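Local coordinates for McyG protein (Microcystis aeruginosa PCC 7806, PDB 4R0M) that probably activates phenylalanine or a related acid as the acyl-adenylate and passes it to its carrier domain during microcystin synthesis, at residues F334-I343 with L390-Y401; G342-S350 with V361-I372. All blocks are in the same frame, centred on the assembly; numbering follows the deposited sequence.

Contact 1 (F334-I343 with L390-Y401); sequences FGMTESCSGI and LQIQGNSVTKGY. With FA5 (adenosine-5'-[phenylalaninyl-phosphate]), chain C.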
loop_
_atom_site.group_PDB
_atom_site.type_symbol
_atom_site.label_atom_id
_atom_site.label_comp_id
_atom_site.label_asym_id
_atom_site.label_seq_id
_atom_site.Cartn_x
_atom_site.Cartn_y
_atom_site.Cartn_z
ATOM N N PHE A 334 9.182 4.600 5.551
ATOM C CA PHE A 334 8.327 5.484 4.772
ATOM C C PHE A 334 8.508 5.245 3.280
ATOM O O PHE A 334 9.627 5.053 2.797
ATOM C CB PHE A 334 8.578 6.957 5.109
ATOM C CG PHE A 334 7.743 7.911 4.300
ATOM C CD1 PHE A 334 6.412 8.147 4.629
ATOM C CD2 PHE A 334 8.284 8.563 3.197
ATOM C CE1 PHE A 334 5.640 9.021 3.877
ATOM C CE2 PHE A 334 7.517 9.434 2.439
ATOM C CZ PHE A 334 6.193 9.665 2.781
ATOM N N GLY A 335 7.393 5.262 2.561
ATOM C CA GLY A 335 7.396 5.163 1.112
ATOM C C GLY A 335 6.063 5.594 0.536
ATOM O O GLY A 335 5.098 5.818 1.272
HETATM N N MSE A 336 6.018 5.723 -0.786
HETATM C CA MSE A 336 4.793 6.090 -1.494
HETATM C C MSE A 336 4.910 5.638 -2.919
HETATM O O MSE A 336 5.990 5.239 -3.366
HETATM C CB MSE A 336 4.523 7.596 -1.406
HETATM C CG MSE A 336 5.638 8.479 -1.956
HETATM SE SE MSE A 336 5.539 10.263 -1.122
HETATM C CE MSE A 336 3.687 10.740 -1.606
ATOM N N THR A 337 3.794 5.693 -3.642
ATOM C CA THR A 337 3.767 5.367 -5.066
ATOM C C THR A 337 4.738 6.257 -5.843
ATOM O O THR A 337 5.416 5.795 -6.763
ATOM C CB THR A 337 2.338 5.506 -5.635
ATOM O OG1 THR A 337 1.438 4.708 -4.853
ATOM C CG2 THR A 337 2.275 5.049 -7.081
ATOM N N GLU A 338 4.813 7.523 -5.441
ATOM C CA GLU A 338 5.656 8.520 -6.099
ATOM C C GLU A 338 7.161 8.249 -5.968
ATOM O O GLU A 338 7.964 8.819 -6.713
ATOM C CB GLU A 338 5.312 9.925 -5.589
ATOM C CG GLU A 338 4.009 10.497 -6.144
ATOM C CD GLU A 338 2.769 10.082 -5.363
ATOM O OE1 GLU A 338 2.854 9.186 -4.497
ATOM O OE2 GLU A 338 1.695 10.665 -5.618
ATOM N N SER A 339 7.537 7.379 -5.032
ATOM C CA SER A 339 8.942 7.021 -4.826
ATOM C C SER A 339 9.198 5.516 -4.955
ATOM O O SER A 339 10.137 4.992 -4.354
ATOM C CB SER A 339 9.439 7.535 -3.466
ATOM O OG SER A 339 8.865 6.803 -2.391
ATOM N N CYS A 340 8.367 4.831 -5.741
ATOM C CA CYS A 340 8.492 3.383 -5.966
ATOM C C CYS A 340 8.585 2.693 -4.595
ATOM O O CYS A 340 9.554 1.979 -4.307
ATOM C CB CYS A 340 9.734 3.068 -6.811
ATOM S SG CYS A 340 9.959 4.117 -8.266
ATOM N N SER A 341 7.557 2.909 -3.773
ATOM C CA SER A 341 7.489 2.408 -2.389
ATOM C C SER A 341 8.622 2.972 -1.514
ATOM O O SER A 341 8.924 4.166 -1.594
ATOM C CB SER A 341 7.368 0.872 -2.314
ATOM O OG SER A 341 8.607 0.225 -2.536
ATOM N N GLY A 342 9.238 2.118 -0.693
ATOM C CA GLY A 342 10.203 2.538 0.334
ATOM C C GLY A 342 11.275 3.526 -0.084
ATOM O O GLY A 342 11.948 3.331 -1.095
ATOM N N ILE A 343 11.427 4.593 0.701
ATOM C CA ILE A 343 12.460 5.608 0.464
ATOM C C ILE A 343 13.328 5.857 1.708
ATOM O O ILE A 343 14.493 6.248 1.584
ATOM C CB ILE A 343 11.871 6.932 -0.088
ATOM C CG1 ILE A 343 12.988 7.843 -0.617
ATOM C CG2 ILE A 343 11.008 7.635 0.955
ATOM C CD1 ILE A 343 12.513 8.998 -1.471
ATOM N N LEU A 390 6.853 17.465 4.481
ATOM C CA LEU A 390 7.906 16.591 3.969
ATOM C C LEU A 390 8.074 16.740 2.463
ATOM O O LEU A 390 7.111 16.615 1.704
ATOM C CB LEU A 390 7.628 15.126 4.331
ATOM C CG LEU A 390 8.569 14.042 3.782
ATOM C CD1 LEU A 390 9.971 14.141 4.368
ATOM C CD2 LEU A 390 7.988 12.661 4.030
ATOM N N GLN A 391 9.307 17.007 2.044
ATOM C CA GLN A 391 9.647 17.094 0.626
ATOM C C GLN A 391 10.803 16.156 0.291
ATOM O O GLN A 391 11.764 16.039 1.055
ATOM C CB GLN A 391 9.972 18.536 0.224
ATOM C CG GLN A 391 8.760 19.457 0.225
ATOM C CD GLN A 391 9.095 20.900 -0.112
ATOM O OE1 GLN A 391 10.222 21.358 0.086
ATOM N NE2 GLN A 391 8.106 21.629 -0.617
ATOM N N ILE A 392 10.691 15.484 -0.852
ATOM C CA ILE A 392 11.636 14.431 -1.235
ATOM C C ILE A 392 12.201 14.637 -2.643
ATOM O O ILE A 392 11.556 15.254 -3.493
ATOM C CB ILE A 392 10.998 13.020 -1.119
ATOM C CG1 ILE A 392 9.809 12.862 -2.081
ATOM C CG2 ILE A 392 10.576 12.735 0.316
ATOM C CD1 ILE A 392 9.297 11.441 -2.214
ATOM N N GLN A 393 13.408 14.124 -2.874
ATOM C CA GLN A 393 14.035 14.155 -4.200
ATOM C C GLN A 393 14.995 12.980 -4.408
ATOM O O GLN A 393 15.371 12.296 -3.453
ATOM C CB GLN A 393 14.750 15.492 -4.454
ATOM C CG GLN A 393 16.006 15.718 -3.623
ATOM C CD GLN A 393 16.809 16.931 -4.063
ATOM O OE1 GLN A 393 16.443 17.630 -5.011
ATOM N NE2 GLN A 393 17.916 17.188 -3.374
ATOM N N GLY A 394 15.384 12.754 -5.660
ATOM C CA GLY A 394 16.292 11.667 -6.011
ATOM C C GLY A 394 15.817 10.888 -7.221
ATOM O O GLY A 394 14.678 11.048 -7.667
ATOM N N ASN A 395 16.694 10.036 -7.743
ATOM C CA ASN A 395 16.403 9.241 -8.933
ATOM C C ASN A 395 15.238 8.264 -8.778
ATOM O O ASN A 395 14.621 7.881 -9.771
ATOM C CB ASN A 395 17.655 8.495 -9.404
ATOM C CG ASN A 395 18.673 9.409 -10.065
ATOM O OD1 ASN A 395 18.349 10.518 -10.491
ATOM N ND2 ASN A 395 19.912 8.940 -10.160
ATOM N N SER A 396 14.938 7.870 -7.540
ATOM C CA SER A 396 13.828 6.951 -7.268
ATOM C C SER A 396 12.464 7.649 -7.249
ATOM O O SER A 396 11.424 6.988 -7.305
ATOM C CB SER A 396 14.057 6.190 -5.959
ATOM O OG SER A 396 13.913 7.036 -4.831
ATOM N N VAL A 397 12.481 8.979 -7.180
ATOM C CA VAL A 397 11.263 9.787 -7.097
ATOM C C VAL A 397 10.740 10.146 -8.487
ATOM O O VAL A 397 11.511 10.535 -9.366
ATOM C CB VAL A 397 11.506 11.069 -6.266
ATOM C CG1 VAL A 397 10.267 11.955 -6.230
ATOM C CG2 VAL A 397 11.936 10.705 -4.852
ATOM N N THR A 398 9.426 10.009 -8.670
ATOM C CA THR A 398 8.746 10.342 -9.928
ATOM C C THR A 398 9.029 11.775 -10.390
ATOM O O THR A 398 9.279 12.664 -9.573
ATOM C CB THR A 398 7.215 10.107 -9.829
ATOM O OG1 THR A 398 6.612 10.289 -11.115
ATOM C CG2 THR A 398 6.560 11.066 -8.834
ATOM N N LYS A 399 8.988 11.986 -11.704
ATOM C CA LYS A 399 9.245 13.301 -12.284
ATOM C C LYS A 399 7.964 14.090 -12.559
ATOM O O LYS A 399 8.006 15.317 -12.688
ATOM C CB LYS A 399 10.085 13.173 -13.558
ATOM C CG LYS A 399 11.557 12.893 -13.291
ATOM C CD LYS A 399 12.261 12.366 -14.531
ATOM C CE LYS A 399 13.690 11.946 -14.220
ATOM N NZ LYS A 399 14.262 11.089 -15.298
ATOM N N GLY A 400 6.833 13.389 -12.642
ATOM C CA GLY A 400 5.545 14.035 -12.898
ATOM C C GLY A 400 4.370 13.090 -13.081
ATOM O O GLY A 400 4.547 11.906 -13.376
ATOM N N TYR A 401 3.166 13.628 -12.904
ATOM C CA TYR A 401 1.929 12.874 -13.101
ATOM C C TYR A 401 1.508 12.880 -14.566
ATOM O O TYR A 401 1.924 13.745 -15.336
ATOM C CB TYR A 401 0.803 13.440 -12.230
ATOM C CG TYR A 401 1.054 13.351 -10.742
ATOM C CD1 TYR A 401 0.663 12.228 -10.015
ATOM C CD2 TYR A 401 1.679 14.395 -10.057
ATOM C CE1 TYR A 401 0.889 12.145 -8.650
ATOM C CE2 TYR A 401 1.909 14.320 -8.692
ATOM C CZ TYR A 401 1.513 13.194 -7.995
ATOM O OH TYR A 401 1.740 13.117 -6.641
HETATM C C FA5 C . 1.773 3.416 -0.008
HETATM O O FA5 C . 0.898 3.212 0.825
HETATM C CA FA5 C . 3.219 3.166 0.338
HETATM N N FA5 C . 3.425 3.863 1.585
HETATM C CB FA5 C . 3.521 1.675 0.546
HETATM C CG FA5 C . 4.911 1.258 1.044
HETATM C CD1 FA5 C . 5.820 2.130 1.644
HETATM C CD2 FA5 C . 5.293 -0.083 0.905
HETATM C CE1 FA5 C . 7.072 1.678 2.080
HETATM C CE2 FA5 C . 6.538 -0.548 1.343
HETATM C CZ FA5 C . 7.436 0.339 1.934
HETATM P P FA5 C . 0.300 5.128 -1.524
HETATM O OP1 FA5 C . -1.075 4.525 -1.638
HETATM O OP2 FA5 C . 0.798 6.014 -2.638
HETATM O OP3 FA5 C . 1.377 3.931 -1.319
HETATM O "O5'" FA5 C . 0.308 5.976 -0.153
HETATM C "C5'" FA5 C . 1.429 6.751 0.266
HETATM C "C4'" FA5 C . 1.053 7.467 1.555
HETATM O "O4'" FA5 C . 0.840 6.553 2.637
HETATM C "C3'" FA5 C . 2.140 8.399 2.051
HETATM O "O3'" FA5 C . 2.114 9.658 1.381
HETATM C "C2'" FA5 C . 1.794 8.528 3.517
HETATM O "O2'" FA5 C . 0.770 9.511 3.706
HETATM C "C1'" FA5 C . 1.226 7.170 3.869
HETATM N N9 FA5 C . 2.282 6.373 4.545
HETATM C C8 FA5 C . 3.016 5.399 3.977
HETATM N N7 FA5 C . 3.896 4.859 4.856
HETATM C C5 FA5 C . 3.738 5.503 6.026
HETATM C C6 FA5 C . 4.347 5.437 7.378
HETATM N N6 FA5 C . 5.329 4.551 7.663
HETATM N N1 FA5 C . 3.891 6.294 8.323
HETATM C C2 FA5 C . 2.916 7.188 8.057
HETATM N N3 FA5 C . 2.315 7.299 6.857
HETATM C C4 FA5 C . 2.676 6.503 5.817
HETATM O O HOH W 1 12.532 5.344 -3.094
#

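Contact 2 (G342-S350 with V361-I372); sequences GITWSAGLS and VSLGKPIPGATI. With FA5 (adenosine-5'-[phenylalaninyl-phosphate]), chain C.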
loop_
_atom_site.group_PDB
_atom_site.type_symbol
_atom_site.label_atom_id
_atom_site.label_comp_id
_atom_site.label_asym_id
_atom_site.label_seq_id
_atom_site.Cartn_x
_atom_site.Cartn_y
_atom_site.Cartn_z
ATOM N N GLY A 342 9.238 2.118 -0.693
ATOM C CA GLY A 342 10.203 2.538 0.334
ATOM C C GLY A 342 11.275 3.526 -0.084
ATOM O O GLY A 342 11.948 3.331 -1.095
ATOM N N ILE A 343 11.427 4.593 0.701
ATOM C CA ILE A 343 12.460 5.608 0.464
ATOM C C ILE A 343 13.328 5.857 1.708
ATOM O O ILE A 343 14.493 6.248 1.584
ATOM C CB ILE A 343 11.871 6.932 -0.088
ATOM C CG1 ILE A 343 12.988 7.843 -0.617
ATOM C CG2 ILE A 343 11.008 7.635 0.955
ATOM C CD1 ILE A 343 12.513 8.998 -1.471
ATOM N N THR A 344 12.758 5.642 2.895
ATOM C CA THR A 344 13.534 5.632 4.136
ATOM C C THR A 344 13.326 4.298 4.849
ATOM O O THR A 344 12.253 3.702 4.755
ATOM C CB THR A 344 13.176 6.792 5.100
ATOM O OG1 THR A 344 11.880 6.574 5.673
ATOM C CG2 THR A 344 13.211 8.148 4.397
ATOM N N TRP A 345 14.357 3.831 5.548
ATOM C CA TRP A 345 14.293 2.560 6.266
ATOM C C TRP A 345 14.867 2.705 7.642
ATOM O O TRP A 345 15.940 3.287 7.815
ATOM C CB TRP A 345 15.047 1.467 5.510
ATOM C CG TRP A 345 14.599 1.278 4.079
ATOM C CD1 TRP A 345 15.163 1.832 2.934
ATOM C CD2 TRP A 345 13.472 0.468 3.592
ATOM N NE1 TRP A 345 14.487 1.431 1.811
ATOM C CE2 TRP A 345 13.462 0.616 2.134
ATOM C CE3 TRP A 345 12.510 -0.334 4.194
ATOM C CZ2 TRP A 345 12.521 -0.021 1.337
ATOM C CZ3 TRP A 345 11.566 -0.970 3.380
ATOM C CH2 TRP A 345 11.572 -0.814 1.987
ATOM N N SER A 346 14.154 2.180 8.635
ATOM C CA SER A 346 14.645 2.159 10.006
ATOM C C SER A 346 15.797 1.169 10.128
ATOM O O SER A 346 15.854 0.178 9.393
ATOM C CB SER A 346 13.520 1.775 10.970
ATOM O OG SER A 346 13.975 1.709 12.311
ATOM N N ALA A 347 16.713 1.445 11.052
ATOM C CA ALA A 347 17.802 0.524 11.365
ATOM C C ALA A 347 17.295 -0.661 12.187
ATOM O O ALA A 347 17.977 -1.679 12.311
ATOM C CB ALA A 347 18.918 1.251 12.102
ATOM N N GLY A 348 16.090 -0.521 12.736
ATOM C CA GLY A 348 15.481 -1.551 13.570
ATOM C C GLY A 348 15.058 -0.992 14.912
ATOM O O GLY A 348 15.627 -0.008 15.389
ATOM N N LEU A 349 14.058 -1.621 15.521
ATOM C CA LEU A 349 13.548 -1.175 16.818
ATOM C C LEU A 349 14.117 -1.990 17.973
ATOM O O LEU A 349 14.157 -3.222 17.917
ATOM C CB LEU A 349 12.018 -1.198 16.841
ATOM C CG LEU A 349 11.333 -0.053 16.091
ATOM C CD1 LEU A 349 9.902 -0.426 15.754
ATOM C CD2 LEU A 349 11.380 1.250 16.879
ATOM N N SER A 350 14.555 -1.288 19.014
ATOM C CA SER A 350 15.196 -1.920 20.168
ATOM C C SER A 350 14.324 -1.906 21.430
ATOM O O SER A 350 14.811 -2.208 22.525
ATOM C CB SER A 350 16.559 -1.272 20.442
ATOM O OG SER A 350 16.424 0.108 20.738
ATOM N N VAL A 361 7.171 6.933 15.911
ATOM C CA VAL A 361 8.155 5.966 15.537
ATOM C C VAL A 361 9.097 6.505 14.494
ATOM O O VAL A 361 8.692 7.232 13.631
ATOM C CB VAL A 361 7.465 4.759 14.982
ATOM C CG1 VAL A 361 8.465 3.710 14.614
ATOM C CG2 VAL A 361 6.514 4.224 16.010
ATOM N N SER A 362 10.370 6.175 14.596
ATOM C CA SER A 362 11.313 6.552 13.568
ATOM C C SER A 362 11.134 5.702 12.346
ATOM O O SER A 362 11.049 4.504 12.439
ATOM C CB SER A 362 12.733 6.400 14.069
ATOM O OG SER A 362 13.674 6.687 13.077
ATOM N N LEU A 363 11.112 6.352 11.201
ATOM C CA LEU A 363 11.029 5.676 9.909
ATOM C C LEU A 363 12.390 5.673 9.201
ATOM O O LEU A 363 12.493 5.359 8.012
ATOM C CB LEU A 363 9.931 6.300 9.038
ATOM C CG LEU A 363 8.526 6.430 9.646
ATOM C CD1 LEU A 363 7.563 7.016 8.631
ATOM C CD2 LEU A 363 7.988 5.106 10.174
ATOM N N GLY A 364 13.429 6.024 9.955
ATOM C CA GLY A 364 14.810 5.872 9.516
ATOM C C GLY A 364 15.326 6.915 8.549
ATOM O O GLY A 364 14.732 7.982 8.383
ATOM N N LYS A 365 16.442 6.585 7.908
ATOM C CA LYS A 365 17.139 7.490 7.000
ATOM C C LYS A 365 16.869 7.108 5.545
ATOM O O LYS A 365 16.571 5.949 5.260
ATOM C CB LYS A 365 18.646 7.464 7.289
ATOM C CG LYS A 365 19.021 7.916 8.692
ATOM C CD LYS A 365 20.528 7.940 8.886
ATOM C CE LYS A 365 20.896 8.230 10.333
ATOM N NZ LYS A 365 22.371 8.321 10.522
ATOM N N PRO A 366 16.980 8.079 4.618
ATOM C CA PRO A 366 16.726 7.809 3.206
ATOM C C PRO A 366 17.799 6.947 2.546
ATOM O O PRO A 366 18.955 6.948 2.979
ATOM C CB PRO A 366 16.726 9.204 2.580
ATOM C CG PRO A 366 17.627 9.995 3.458
ATOM C CD PRO A 366 17.338 9.491 4.842
ATOM N N ILE A 367 17.399 6.229 1.500
ATOM C CA ILE A 367 18.301 5.396 0.709
ATOM C C ILE A 367 19.379 6.235 0.019
ATOM O O ILE A 367 19.189 7.441 -0.179
ATOM C CB ILE A 367 17.533 4.578 -0.362
ATOM C CG1 ILE A 367 16.636 5.486 -1.217
ATOM C CG2 ILE A 367 16.722 3.471 0.293
ATOM C CD1 ILE A 367 16.171 4.864 -2.518
ATOM N N PRO A 368 20.523 5.608 -0.324
ATOM C CA PRO A 368 21.492 6.248 -1.210
ATOM C C PRO A 368 20.825 6.759 -2.490
ATOM O O PRO A 368 20.028 6.043 -3.102
ATOM C CB PRO A 368 22.468 5.115 -1.528
ATOM C CG PRO A 368 22.445 4.262 -0.309
ATOM C CD PRO A 368 21.047 4.346 0.240
ATOM N N GLY A 369 21.143 7.995 -2.867
ATOM C CA GLY A 369 20.542 8.639 -4.034
ATOM C C GLY A 369 19.386 9.559 -3.683
ATOM O O GLY A 369 18.974 10.383 -4.500
ATOM N N ALA A 370 18.866 9.425 -2.465
ATOM C CA ALA A 370 17.688 10.174 -2.040
ATOM C C ALA A 370 18.001 11.239 -0.991
ATOM O O ALA A 370 18.876 11.055 -0.141
ATOM C CB ALA A 370 16.617 9.224 -1.528
ATOM N N THR A 371 17.272 12.350 -1.065
ATOM C CA THR A 371 17.356 13.418 -0.070
ATOM C C THR A 371 15.954 13.805 0.396
ATOM O O THR A 371 15.039 13.943 -0.418
ATOM C CB THR A 371 18.078 14.662 -0.631
ATOM O OG1 THR A 371 19.251 14.256 -1.349
ATOM C CG2 THR A 371 18.480 15.612 0.495
ATOM N N ILE A 372 15.791 13.965 1.708
ATOM C CA ILE A 372 14.516 14.394 2.290
ATOM C C ILE A 372 14.686 15.645 3.156
ATOM O O ILE A 372 15.761 15.879 3.717
ATOM C CB ILE A 372 13.818 13.264 3.092
ATOM C CG1 ILE A 372 14.652 12.837 4.307
ATOM C CG2 ILE A 372 13.521 12.068 2.193
ATOM C CD1 ILE A 372 13.920 11.915 5.260
HETATM C C FA5 C . 1.773 3.416 -0.008
HETATM O O FA5 C . 0.898 3.212 0.825
HETATM C CA FA5 C . 3.219 3.166 0.338
HETATM N N FA5 C . 3.425 3.863 1.585
HETATM C CB FA5 C . 3.521 1.675 0.546
HETATM C CG FA5 C . 4.911 1.258 1.044
HETATM C CD1 FA5 C . 5.820 2.130 1.644
HETATM C CD2 FA5 C . 5.293 -0.083 0.905
HETATM C CE1 FA5 C . 7.072 1.678 2.080
HETATM C CE2 FA5 C . 6.538 -0.548 1.343
HETATM C CZ FA5 C . 7.436 0.339 1.934
HETATM P P FA5 C . 0.300 5.128 -1.524
HETATM O OP1 FA5 C . -1.075 4.525 -1.638
HETATM O OP2 FA5 C . 0.798 6.014 -2.638
HETATM O OP3 FA5 C . 1.377 3.931 -1.319
HETATM O "O5'" FA5 C . 0.308 5.976 -0.153
HETATM C "C5'" FA5 C . 1.429 6.751 0.266
HETATM C "C4'" FA5 C . 1.053 7.467 1.555
HETATM O "O4'" FA5 C . 0.840 6.553 2.637
HETATM C "C3'" FA5 C . 2.140 8.399 2.051
HETATM O "O3'" FA5 C . 2.114 9.658 1.381
HETATM C "C2'" FA5 C . 1.794 8.528 3.517
HETATM O "O2'" FA5 C . 0.770 9.511 3.706
HETATM C "C1'" FA5 C . 1.226 7.170 3.869
HETATM N N9 FA5 C . 2.282 6.373 4.545
HETATM C C8 FA5 C . 3.016 5.399 3.977
HETATM N N7 FA5 C . 3.896 4.859 4.856
HETATM C C5 FA5 C . 3.738 5.503 6.026
HETATM C C6 FA5 C . 4.347 5.437 7.378
HETATM N N6 FA5 C . 5.329 4.551 7.663
HETATM N N1 FA5 C . 3.891 6.294 8.323
HETATM C C2 FA5 C . 2.916 7.188 8.057
HETATM N N3 FA5 C . 2.315 7.299 6.857
HETATM C C4 FA5 C . 2.676 6.503 5.817
HETATM O O HOH W 2 18.061 4.148 9.233
#

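Contact 1 (F334-I343 with L390-Y401)
Two hydrogen bonds tie Glu338 to the loop that follows strand 388-394, one from its backbone and one from its carboxylate. Thr398 N gives its hydrogen almost straight to Glu338 O at 2.7 Å, with an N-H...O angle of 171°. Three residues on, the phenol of Tyr401 donates to the carboxylate: OH to Glu338 OE2 is 2.7 Å, the oxygen being approached on its anti side. The glutamate chain folds at chi2 (86°), which brings the carboxylate to the phenol; CB and CG lie alongside the methyl CG2 of Thr398. The carboxylate meets the tyrosine at the ring edge, its plane turned 77° from the ring. Thr398 OG1 bonds instead to Ile193 O.

Residues 334-343 hold the end of one strand, a short 3-10 turn and the start of the next. They carry the sequence Gly-Met-Thr-Glu, which matches the A5 core motif of adenylation domains in the ANL superfamily. The phenylalanyl-adenylate is bound here: its amino N donates to Gly335 O at 2.6 Å, and Thr337 grips phosphate oxygen OP2 twice, through N and, at 2.6 Å, through OG1.

The apolar contacts join the strand ends to strand 388-394 and the loop after it. Leu390 CD2 sits over one face of the Phe334 ring, 4.0 Å from its centroid, in a CH-pi contact. Methyl CD1 of Ile392 fits among the selenium of Met336 (a selenomethionine), Ser339 CB and Ile343 CD1, while Ile343 CD1 also packs on Val397 CG2 at 3.8 Å.

A single water links the two segments through polar atoms. It donates to Ser339 O and Gly342 O, and accepts from Ser396 OG at 2.8 Å.

Contact 2 (G342-S350 with V361-I372)
Thr344 and Trp345 pair with Pro366 and Lys365 as a short antiparallel ladder that adds strand 365-366 to the edge of the large mixed sheet of the AMP-binding domain. A classic beta bulge, in which Ile343 and Thr344 both face Phe334, lies at the start of the pairing.

The close part surrounds Thr344. Its OG1 donates to Leu363 O at 2.7 Å, rising 43° out of the carbonyl plane; chi1 of 71° sets the hydroxyl there and leaves CG2 against Pro366 CA and Ile372 CD1. Backbone bonds continue on both sides, Ile367 N to Ile343 O at 2.9 Å and Trp345 N to Lys365 O at 3.1 Å. Ala370, the last residue of the type II turn that starts at Ile367, rests its CB on Ile343 CG1.

Toward solvent the grip slackens at Lys365. The return bond from Lys365 N to Trp345 O is weak at 3.3 Å, and a water bridges the same two atoms, while the lysine chain extends from the exposed edge. Farther along, the contact thins without opening to solvent in the same way: Ser346 and Ser362 each close an ST turn within their own segment, the Ser362 hydroxyl also bonding to Glu429, and the buried Leu349 barely reaches Val361 CG1 with its CD2.

The indole lies side by side with Ile367, whose methyl CG2 meets the ring edge in its plane, 3.4 Å from Trp345 NE1.

Overall arrangement
Strand 341-345 is common to both contacts, which share Gly342 and Ile343 and have centres about 13 Å apart. In sequence, contact 2 is nested inside the loop that contact 1 closes. Their other halves meet too: strands 370-375 and 388-394 are neighbours in a second, antiparallel sheet, where Gln393 N lies 3.0 Å from Thr371 O, a probable hydrogen bond. Both touch the adenylate. Contact 1 gives hydrogen bonds to its amino group and to a phosphate oxygen; contact 2 brings Leu363 CD1 to within 3.5 Å of adenine N6. The contacts meet again beside the ligand, where Phe334 CB packs on Leu363 CD1 at 3.7 Å. Asp421 and Lys533 add further hydrogen bonds to the ligand.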